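Local structure of carboxylic ester hydrolase (Aspergillus niger, 7K4O) at residues Gly209-Arg214 with Ala425-Tyr430; Trp215-Thr220 with Thr393-Trp398. The protein hydrolyses carboxylic esters as a serine esterase of the tannase family, probably splitting the galloyl esters of tannins. All blocks are in the same frame, centred on the assembly; numbering follows the deposited sequence.

Interaction 1. Residues Gly209-Arg214 with Ala425-Tyr430; sequences GAPAFR and AASIRY. With GDE (3,4,5-trihydroxybenzoic acid), chain J.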
ATOM      1  N   GLY A 209       3.867   0.490   2.883  1.00 21.23           N
ATOM      2  CA  GLY A 209       3.227   1.705   2.366  1.00 21.45           C
ATOM      3  C   GLY A 209       1.737   1.528   2.092  1.00 22.80           C
ATOM      4  O   GLY A 209       1.365   0.480   1.499  1.00 23.24           O
ATOM      5  N   ALA A 210       0.930   2.554   2.420  1.00 21.07           N
ATOM      6  CA  ALA A 210      -0.505   2.738   2.023  1.00 23.57           C
ATOM      7  C   ALA A 210      -1.172   1.404   1.702  1.00 21.02           C
ATOM      8  O   ALA A 210      -1.479   1.103   0.550  1.00 22.94           O
ATOM      9  CB  ALA A 210      -0.578   3.657   0.826  1.00 24.34           C
ATOM     10  N   PRO A 211      -1.391   0.556   2.709  1.00 22.76           N
ATOM     11  CA  PRO A 211      -1.844  -0.797   2.441  1.00 21.30           C
ATOM     12  C   PRO A 211      -3.313  -0.869   2.001  1.00 20.42           C
ATOM     13  O   PRO A 211      -4.168  -0.217   2.644  1.00 21.16           O
ATOM     14  CB  PRO A 211      -1.593  -1.507   3.770  1.00 21.26           C
ATOM     15  CG  PRO A 211      -1.670  -0.424   4.817  1.00 23.40           C
ATOM     16  CD  PRO A 211      -1.085   0.781   4.129  1.00 22.75           C
ATOM     17  N   ALA A 212      -3.570  -1.740   1.031  1.00 21.42           N
ATOM     18  CA  ALA A 212      -4.941  -2.066   0.583  1.00 21.44           C
ATOM     19  C   ALA A 212      -5.612  -3.080   1.520  1.00 21.21           C
ATOM     20  O   ALA A 212      -6.230  -4.051   1.022  1.00 22.39           O
ATOM     21  CB  ALA A 212      -4.904  -2.516  -0.820  1.00 23.36           C
ATOM     22  N   PHE A 213      -5.487  -2.864   2.831  1.00 20.58           N
ATOM     23  CA  PHE A 213      -6.184  -3.718   3.821  1.00 21.16           C
ATOM     24  C   PHE A 213      -7.610  -3.157   4.053  1.00 20.52           C
ATOM     25  O   PHE A 213      -8.083  -2.258   3.331  1.00 21.07           O
ATOM     26  CB  PHE A 213      -5.326  -3.903   5.057  1.00 21.85           C
ATOM     27  CG  PHE A 213      -4.949  -2.673   5.835  1.00 20.42           C
ATOM     28  CD1 PHE A 213      -5.541  -1.451   5.631  1.00 20.71           C
ATOM     29  CD2 PHE A 213      -3.970  -2.793   6.828  1.00 23.36           C
ATOM     30  CE1 PHE A 213      -5.203  -0.371   6.440  1.00 23.75           C
ATOM     31  CE2 PHE A 213      -3.600  -1.703   7.596  1.00 23.34           C
ATOM     32  CZ  PHE A 213      -4.268  -0.521   7.446  1.00 21.97           C
ATOM     33  N   ARG A 214      -8.295  -3.725   5.027  1.00 20.13           N
ATOM     34  CA  ARG A 214      -9.727  -3.448   5.292  1.00 19.87           C
ATOM     35  C   ARG A 214     -10.489  -3.678   3.989  1.00 20.52           C
ATOM     36  O   ARG A 214     -11.345  -2.857   3.612  1.00 20.36           O
ATOM     37  CB  ARG A 214      -9.913  -2.050   5.888  1.00 21.30           C
ATOM     38  CG  ARG A 214     -11.189  -1.911   6.692  1.00 21.69           C
ATOM     39  CD  ARG A 214     -11.287  -0.586   7.416  1.00 22.80           C
ATOM     40  NE  ARG A 214     -10.250  -0.508   8.466  1.00 22.43           N
ATOM     41  CZ  ARG A 214      -9.149   0.251   8.446  1.00 22.83           C
ATOM     42  NH1 ARG A 214      -8.893   1.063   7.446  1.00 24.17           N
ATOM     43  NH2 ARG A 214      -8.288   0.104   9.424  1.00 23.51           N
ATOM     44  N   ALA A 425      -6.594   8.131   6.108  1.00 23.35           N
ATOM     45  CA  ALA A 425      -7.175   7.786   7.404  1.00 22.61           C
ATOM     46  C   ALA A 425      -7.292   6.264   7.591  1.00 21.28           C
ATOM     47  O   ALA A 425      -7.441   5.839   8.733  1.00 23.45           O
ATOM     48  CB  ALA A 425      -8.492   8.517   7.563  1.00 24.16           C
ATOM     49  N   ALA A 426      -7.267   5.488   6.523  1.00 22.52           N
ATOM     50  CA  ALA A 426      -7.354   4.008   6.627  1.00 22.87           C
ATOM     51  C   ALA A 426      -6.151   3.490   7.427  1.00 22.38           C
ATOM     52  O   ALA A 426      -6.336   2.495   8.163  1.00 23.94           O
ATOM     53  CB  ALA A 426      -7.423   3.343   5.322  1.00 23.45           C
ATOM     54  N   SER A 427      -5.001   4.139   7.280  1.00 21.53           N
ATOM     55  CA  SER A 427      -3.771   3.681   7.994  1.00 20.67           C
ATOM     56  C   SER A 427      -3.837   4.088   9.446  1.00 20.92           C
ATOM     57  O   SER A 427      -3.488   3.276  10.321  1.00 22.14           O
ATOM     58  CB  SER A 427      -2.516   4.175   7.300  1.00 21.84           C
ATOM     59  OG  SER A 427      -2.302   3.508   6.068  1.00 22.82           O
ATOM     60  N   ILE A 428      -4.226   5.339   9.762  1.00 21.59           N
ATOM     61  CA  ILE A 428      -4.372   5.742  11.173  1.00 21.00           C
ATOM     62  C   ILE A 428      -5.319   4.781  11.869  1.00 21.56           C
ATOM     63  O   ILE A 428      -5.068   4.364  13.014  1.00 21.83           O
ATOM     64  CB  ILE A 428      -4.863   7.210  11.270  1.00 24.70           C
ATOM     65  CG1 ILE A 428      -3.755   8.236  11.016  1.00 23.35           C
ATOM     66  CG2 ILE A 428      -5.432   7.423  12.640  1.00 24.01           C
ATOM     67  CD1 ILE A 428      -3.235   8.292   9.652  1.00 23.03           C
ATOM     68  N   ARG A 429      -6.435   4.448  11.224  1.00 21.29           N
ATOM     69  CA  ARG A 429      -7.424   3.601  11.902  1.00 21.41           C
ATOM     70  C   ARG A 429      -6.816   2.275  12.370  1.00 21.28           C
ATOM     71  O   ARG A 429      -7.128   1.801  13.452  1.00 21.29           O
ATOM     72  CB  ARG A 429      -8.650   3.350  11.024  1.00 22.35           C
ATOM     73  CG  ARG A 429      -9.727   2.635  11.843  1.00 23.27           C
ATOM     74  CD  ARG A 429     -10.994   2.438  11.010  1.00 23.90           C
ATOM     75  NE  ARG A 429     -12.043   1.840  11.788  1.00 24.94           N
ATOM     76  CZ  ARG A 429     -12.972   2.520  12.491  1.00 27.44           C
ATOM     77  NH1 ARG A 429     -13.007   3.844  12.474  1.00 26.81           N
ATOM     78  NH2 ARG A 429     -13.892   1.867  13.179  1.00 25.48           N
ATOM     79  N   TYR A 430      -6.010   1.645  11.530  1.00 21.73           N
ATOM     80  CA  TYR A 430      -5.447   0.329  11.913  1.00 21.63           C
ATOM     81  C   TYR A 430      -4.487   0.484  13.087  1.00 20.45           C
ATOM     82  O   TYR A 430      -4.522  -0.348  14.014  1.00 20.82           O
ATOM     83  CB  TYR A 430      -4.768  -0.348  10.733  1.00 20.62           C
ATOM     84  CG  TYR A 430      -4.256  -1.713  11.103  1.00 21.70           C
ATOM     85  CD1 TYR A 430      -5.125  -2.751  11.445  1.00 20.63           C
ATOM     86  CD2 TYR A 430      -2.885  -1.967  11.185  1.00 22.05           C
ATOM     87  CE1 TYR A 430      -4.657  -3.999  11.843  1.00 21.66           C
ATOM     88  CE2 TYR A 430      -2.400  -3.209  11.546  1.00 20.99           C
ATOM     89  CZ  TYR A 430      -3.279  -4.223  11.877  1.00 20.87           C
ATOM     90  OH  TYR A 430      -2.761  -5.425  12.262  1.00 20.44           O
TER
HETATM   91  OAA GDE J 603      -1.996  -1.949  -5.331  0.99 26.88           O
HETATM   92  OAB GDE J 603      -2.326   0.050  -6.221  0.99 31.84           O
HETATM   93  OAC GDE J 603      -6.748  -3.348  -3.945  0.96 23.14           O
HETATM   94  OAD GDE J 603      -6.867   1.415  -4.304  0.99 23.99           O
HETATM   95  OAE GDE J 603      -8.091  -0.888  -3.711  0.90 22.20           O
HETATM   96  CAF GDE J 603      -4.746  -2.160  -4.751  0.99 25.42           C
HETATM   97  CAG GDE J 603      -4.804   0.273  -4.935  0.95 24.79           C
HETATM   98  CAH GDE J 603      -2.740  -0.953  -5.582  1.00 30.77           C
HETATM   99  CAI GDE J 603      -6.072  -2.155  -4.291  1.00 24.04           C
HETATM  100  CAJ GDE J 603      -6.157   0.276  -4.507  0.99 25.67           C
HETATM  101  CAK GDE J 603      -4.176  -0.950  -5.109  0.95 25.39           C
HETATM  102  CAL GDE J 603      -6.750  -0.911  -4.172  0.94 24.98           C
HETATM  103  O   HOH W   1      -4.417   2.073   4.367  1.00 38.18           O
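In this α/β-hydrolase fold, the loop leaving strand 205-209 of the central sheet packs against the start of helix 425-438, and R214, at its end, is the N-cap residue of helix 215-221. The side chain of R214 bends at chi3 (-67°) and forks onto a single carbonyl. NH1 donates to A426 O at 3.0 Å, lying in the carbonyl plane on a lone pair and nearly straight (159°), while NH2 adds a weak bond of 3.3 Å to the same oxygen. R429 crosses at about a right angle, placing its CD 3.8 Å above the centre of the R214 guanidinium. The terminal carboxylate probably offsets the like charges, since R214 NE forms a salt bridge with Y554 OXT; R429 NE is hydrogen-bonded to V553 O. Beside the arginines, F213 has P211 CG over one ring face and pushes its tip, CZ, to 3.3 Å from Y430 CB, the two rings meeting obliquely at 57°. The edge of the F213 ring faces A426 O. S427 OG, also hydrogen-bonded to H415, is linked to the loop by a bridging water, whose O lies 3.1 Å from S427 OG and donates to P211 O at 2.9 Å.

Interaction 2. Residues Trp215-Thr220 with Thr393-Trp398; sequences WSFQQT and TLQTTW. With GDE (3,4,5-trihydroxybenzoic acid), chain J.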
ATOM      1  N   TRP A 215     -10.256  -4.824   3.358  1.00 20.58           N
ATOM      2  CA  TRP A 215     -10.621  -5.154   1.976  1.00 21.15           C
ATOM      3  C   TRP A 215     -12.068  -4.741   1.617  1.00 19.92           C
ATOM      4  O   TRP A 215     -12.232  -4.033   0.608  1.00 22.36           O
ATOM      5  CB  TRP A 215     -10.413  -6.646   1.727  1.00 20.51           C
ATOM      6  CG  TRP A 215     -10.573  -6.981   0.276  1.00 20.59           C
ATOM      7  CD1 TRP A 215     -11.690  -7.395  -0.389  1.00 20.17           C
ATOM      8  CD2 TRP A 215      -9.505  -7.030  -0.679  1.00 21.37           C
ATOM      9  NE1 TRP A 215     -11.394  -7.591  -1.702  1.00 20.80           N
ATOM     10  CE2 TRP A 215     -10.064  -7.396  -1.927  1.00 20.02           C
ATOM     11  CE3 TRP A 215      -8.128  -6.741  -0.621  1.00 22.43           C
ATOM     12  CZ2 TRP A 215      -9.299  -7.453  -3.087  1.00 20.99           C
ATOM     13  CZ3 TRP A 215      -7.374  -6.826  -1.761  1.00 20.95           C
ATOM     14  CH2 TRP A 215      -7.947  -7.176  -2.981  1.00 22.31           C
ATOM     15  N   SER A 216     -13.057  -5.185   2.391  1.00 21.34           N
ATOM     16  CA  SER A 216     -14.465  -4.993   1.966  1.00 23.31           C
ATOM     17  C   SER A 216     -14.782  -3.493   1.935  1.00 24.81           C
ATOM     18  O   SER A 216     -15.700  -3.113   1.177  1.00 23.96           O
ATOM     19  CB  SER A 216     -15.421  -5.808   2.860  1.00 21.57           C
ATOM     20  OG  SER A 216     -15.452  -5.311   4.188  1.00 22.99           O
ATOM     21  N   PHE A 217     -14.174  -2.687   2.791  1.00 22.20           N
ATOM     22  CA  PHE A 217     -14.469  -1.238   2.867  1.00 20.67           C
ATOM     23  C   PHE A 217     -13.647  -0.543   1.799  1.00 24.59           C
ATOM     24  O   PHE A 217     -14.161   0.274   1.045  1.00 24.49           O
ATOM     25  CB  PHE A 217     -14.178  -0.719   4.268  1.00 22.83           C
ATOM     26  CG  PHE A 217     -15.180  -1.118   5.322  1.00 21.37           C
ATOM     27  CD1 PHE A 217     -15.290  -2.430   5.758  1.00 23.64           C
ATOM     28  CD2 PHE A 217     -16.081  -0.194   5.827  1.00 22.71           C
ATOM     29  CE1 PHE A 217     -16.264  -2.808   6.658  1.00 23.45           C
ATOM     30  CE2 PHE A 217     -17.014  -0.561   6.772  1.00 23.41           C
ATOM     31  CZ  PHE A 217     -17.110  -1.859   7.181  1.00 24.51           C
ATOM     32  N   GLN A 218     -12.357  -0.885   1.685  1.00 20.51           N
ATOM     33  CA  GLN A 218     -11.434  -0.196   0.769  1.00 21.68           C
ATOM     34  C   GLN A 218     -11.886  -0.427  -0.670  1.00 22.17           C
ATOM     35  O   GLN A 218     -11.851   0.506  -1.484  1.00 22.37           O
ATOM     36  CB  GLN A 218     -10.014  -0.739   0.974  1.00 21.19           C
ATOM     37  CG  GLN A 218      -9.062  -0.386  -0.168  1.00 22.56           C
ATOM     38  CD  GLN A 218      -9.005   1.094  -0.516  1.00 21.93           C
ATOM     39  OE1 GLN A 218      -9.256   1.941   0.338  1.00 23.27           O
ATOM     40  NE2 GLN A 218      -8.586   1.358  -1.744  1.00 21.49           N
ATOM     41  N   GLN A 219     -12.226  -1.672  -1.083  1.00 21.46           N
ATOM     42  CA  GLN A 219     -12.529  -1.906  -2.498  1.00 22.36           C
ATOM     43  C   GLN A 219     -13.900  -1.266  -2.824  1.00 26.20           C
ATOM     44  O   GLN A 219     -14.049  -0.613  -3.875  1.00 24.57           O
ATOM     45  CB  GLN A 219     -12.557  -3.384  -2.869  1.00 23.91           C
ATOM     46  CG  GLN A 219     -11.291  -4.179  -2.501  1.00 23.32           C
ATOM     47  CD  GLN A 219     -10.015  -3.511  -2.934  1.00 25.49           C
ATOM     48  OE1 GLN A 219      -9.988  -2.768  -3.921  1.00 25.71           O
ATOM     49  NE2 GLN A 219      -8.910  -3.880  -2.261  1.00 24.50           N
ATOM     50  N   THR A 220     -14.857  -1.426  -1.933  1.00 23.65           N
ATOM     51  CA  THR A 220     -16.225  -0.932  -2.221  1.00 24.10           C
ATOM     52  C   THR A 220     -16.239   0.608  -2.247  1.00 26.52           C
ATOM     53  O   THR A 220     -16.998   1.172  -3.082  1.00 25.53           O
ATOM     54  CB  THR A 220     -17.216  -1.460  -1.210  1.00 22.96           C
ATOM     55  OG1 THR A 220     -17.134  -2.890  -1.155  1.00 22.93           O
ATOM     56  CG2 THR A 220     -18.633  -1.058  -1.554  1.00 24.82           C
ATOM     57  N   THR A 393      -9.256 -14.013   5.125  1.00 19.54           N
ATOM     58  CA  THR A 393      -8.399 -14.121   3.915  1.00 19.96           C
ATOM     59  C   THR A 393      -7.943 -12.718   3.516  1.00 20.78           C
ATOM     60  O   THR A 393      -6.806 -12.336   3.791  1.00 21.89           O
ATOM     61  CB  THR A 393      -9.084 -14.891   2.754  1.00 19.52           C
ATOM     62  OG1 THR A 393     -10.374 -14.286   2.542  1.00 19.59           O
ATOM     63  CG2 THR A 393      -9.254 -16.364   3.053  1.00 21.05           C
ATOM     64  N   LEU A 394      -8.796 -11.912   2.883  1.00 19.42           N
ATOM     65  CA  LEU A 394      -8.344 -10.644   2.259  1.00 19.48           C
ATOM     66  C   LEU A 394      -8.472  -9.458   3.216  1.00 21.51           C
ATOM     67  O   LEU A 394      -7.798  -8.462   2.948  1.00 20.20           O
ATOM     68  CB  LEU A 394      -9.175 -10.410   0.996  1.00 19.48           C
ATOM     69  CG  LEU A 394      -8.940 -11.420  -0.119  1.00 20.69           C
ATOM     70  CD1 LEU A 394      -9.883 -11.115  -1.265  1.00 24.24           C
ATOM     71  CD2 LEU A 394      -7.528 -11.350  -0.585  1.00 23.89           C
ATOM     72  N   GLN A 395      -9.338  -9.496   4.239  1.00 20.45           N
ATOM     73  CA  GLN A 395      -9.660  -8.303   5.031  1.00 21.54           C
ATOM     74  C   GLN A 395      -8.376  -7.678   5.583  1.00 21.06           C
ATOM     75  O   GLN A 395      -8.232  -6.463   5.518  1.00 19.31           O
ATOM     76  CB  GLN A 395     -10.686  -8.572   6.135  1.00 20.54           C
ATOM     77  CG  GLN A 395     -11.255  -7.275   6.709  1.00 20.84           C
ATOM     78  CD  GLN A 395     -12.172  -6.524   5.787  1.00 20.90           C
ATOM     79  OE1 GLN A 395     -12.478  -6.970   4.679  1.00 21.71           O
ATOM     80  NE2 GLN A 395     -12.615  -5.349   6.244  1.00 22.44           N
ATOM     81  N   THR A 396      -7.508  -8.497   6.160  1.00 19.85           N
ATOM     82  CA  THR A 396      -6.157  -8.082   6.617  1.00 19.58           C
ATOM     83  C   THR A 396      -6.234  -6.953   7.649  1.00 20.69           C
ATOM     84  O   THR A 396      -5.411  -6.027   7.558  1.00 21.62           O
ATOM     85  CB  THR A 396      -5.253  -7.744   5.427  1.00 19.76           C
ATOM     86  OG1 THR A 396      -5.471  -8.662   4.367  1.00 20.20           O
ATOM     87  CG2 THR A 396      -3.799  -7.780   5.839  1.00 20.32           C
ATOM     88  N   THR A 397      -7.153  -7.038   8.620  1.00 21.05           N
ATOM     89  CA  THR A 397      -7.208  -6.040   9.681  1.00 20.35           C
ATOM     90  C   THR A 397      -7.193  -6.676  11.049  1.00 21.37           C
ATOM     91  O   THR A 397      -7.606  -6.014  11.991  1.00 22.92           O
ATOM     92  CB  THR A 397      -8.405  -5.099   9.566  1.00 22.85           C
ATOM     93  OG1 THR A 397      -9.573  -5.940   9.419  1.00 23.99           O
ATOM     94  CG2 THR A 397      -8.159  -4.170   8.413  1.00 24.36           C
ATOM     95  N   TRP A 398      -6.623  -7.850  11.197  1.00 20.74           N
ATOM     96  CA  TRP A 398      -6.512  -8.466  12.529  1.00 19.48           C
ATOM     97  C   TRP A 398      -5.643  -7.618  13.457  1.00 20.51           C
ATOM     98  O   TRP A 398      -4.495  -7.343  13.115  1.00 20.79           O
ATOM     99  CB  TRP A 398      -5.930  -9.835  12.341  1.00 20.98           C
ATOM    100  CG  TRP A 398      -5.888 -10.621  13.586  1.00 21.39           C
ATOM    101  CD1 TRP A 398      -4.795 -10.812  14.368  1.00 27.30           C
ATOM    102  CD2 TRP A 398      -6.911 -11.464  14.085  1.00 25.47           C
ATOM    103  NE1 TRP A 398      -5.106 -11.668  15.369  1.00 27.97           N
ATOM    104  CE2 TRP A 398      -6.397 -12.038  15.259  1.00 23.74           C
ATOM    105  CE3 TRP A 398      -8.215 -11.673  13.676  1.00 29.50           C
ATOM    106  CZ2 TRP A 398      -7.129 -12.962  15.982  1.00 34.63           C
ATOM    107  CZ3 TRP A 398      -8.968 -12.540  14.446  1.00 33.96           C
ATOM    108  CH2 TRP A 398      -8.426 -13.147  15.559  1.00 26.95           C
TER
HETATM  109  OAA GDE J 603      -1.996  -1.949  -5.331  0.99 26.88           O
HETATM  110  OAB GDE J 603      -2.326   0.050  -6.221  0.99 31.84           O
HETATM  111  OAC GDE J 603      -6.748  -3.348  -3.945  0.96 23.14           O
HETATM  112  OAD GDE J 603      -6.867   1.415  -4.304  0.99 23.99           O
HETATM  113  OAE GDE J 603      -8.091  -0.888  -3.711  0.90 22.20           O
HETATM  114  CAF GDE J 603      -4.746  -2.160  -4.751  0.99 25.42           C
HETATM  115  CAG GDE J 603      -4.804   0.273  -4.935  0.95 24.79           C
HETATM  116  CAH GDE J 603      -2.740  -0.953  -5.582  1.00 30.77           C
HETATM  117  CAI GDE J 603      -6.072  -2.155  -4.291  1.00 24.04           C
HETATM  118  CAJ GDE J 603      -6.157   0.276  -4.507  0.99 25.67           C
HETATM  119  CAK GDE J 603      -4.176  -0.950  -5.109  0.95 25.39           C
HETATM  120  CAL GDE J 603      -6.750  -0.911  -4.172  0.94 24.98           C
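Helix 215-221 of the α/β-hydrolase fold begins against the loop between helices 376-390 and 402-406, and its side chains carry the contact from that loop to the ligand pocket. The tight part is the indole of W215, swung out with CG anti to the backbone N. L394 lies alongside it, pointing the same way, and sets CD1 over the five-membered ring in a CH-pi contact, 3.9 Å from the centroid and 18° off the normal. On the opposite face Q219 NE2 sits 3.2 Å above the plane, so the indole is clasped between loop and pocket residue and probably steadies the Q219 amide. Q395 bends at chi2 to bring its amide back to the helix start, where S216 N donates to OE1 at 3.0 Å (165°), approaching from above the carbonyl plane, and W215 N adds a weak bond of 3.4 Å to Q395 O. S216 OG turns instead to M383 O.

Packing then loosens: Q395 NE2 only brushes F217 CD1 at 4.0 Å, and the loop runs on to solvent-exposed W398. At the pocket end, one turn further along the helix, two glutamines grip the gallic acid. Q218 NE2 donates almost linearly (178°) to OAE of the ligand, this hydroxyl donates in turn to Q219 OE1 at 2.7 Å, and Q219 NE2 donates to OAC of the ligand at 2.8 Å.

In the fold
The segments 209-214 and 215-220 follow one another without a break, so interactions 1 and 2, whose centres are about 10 Å apart, involve consecutive segments that both line the gallic acid pocket. They also touch directly: Y430 OH makes a probable hydrogen bond of 2.7 Å to W398 O, F213 CB packs 3.3 Å from T396 O, and R214 N lies 3.4 Å from T397 CG2. Both reach the ligand, interaction 1 through A212 CB, 3.7 Å from the ring carbon CAI, and interaction 2 through polar groups. Backbone bonds tie G209 and A212 to S186, the probable nucleophile, while A210 packs on D419, consistent with a Ser-His-Asp triad completed by H465.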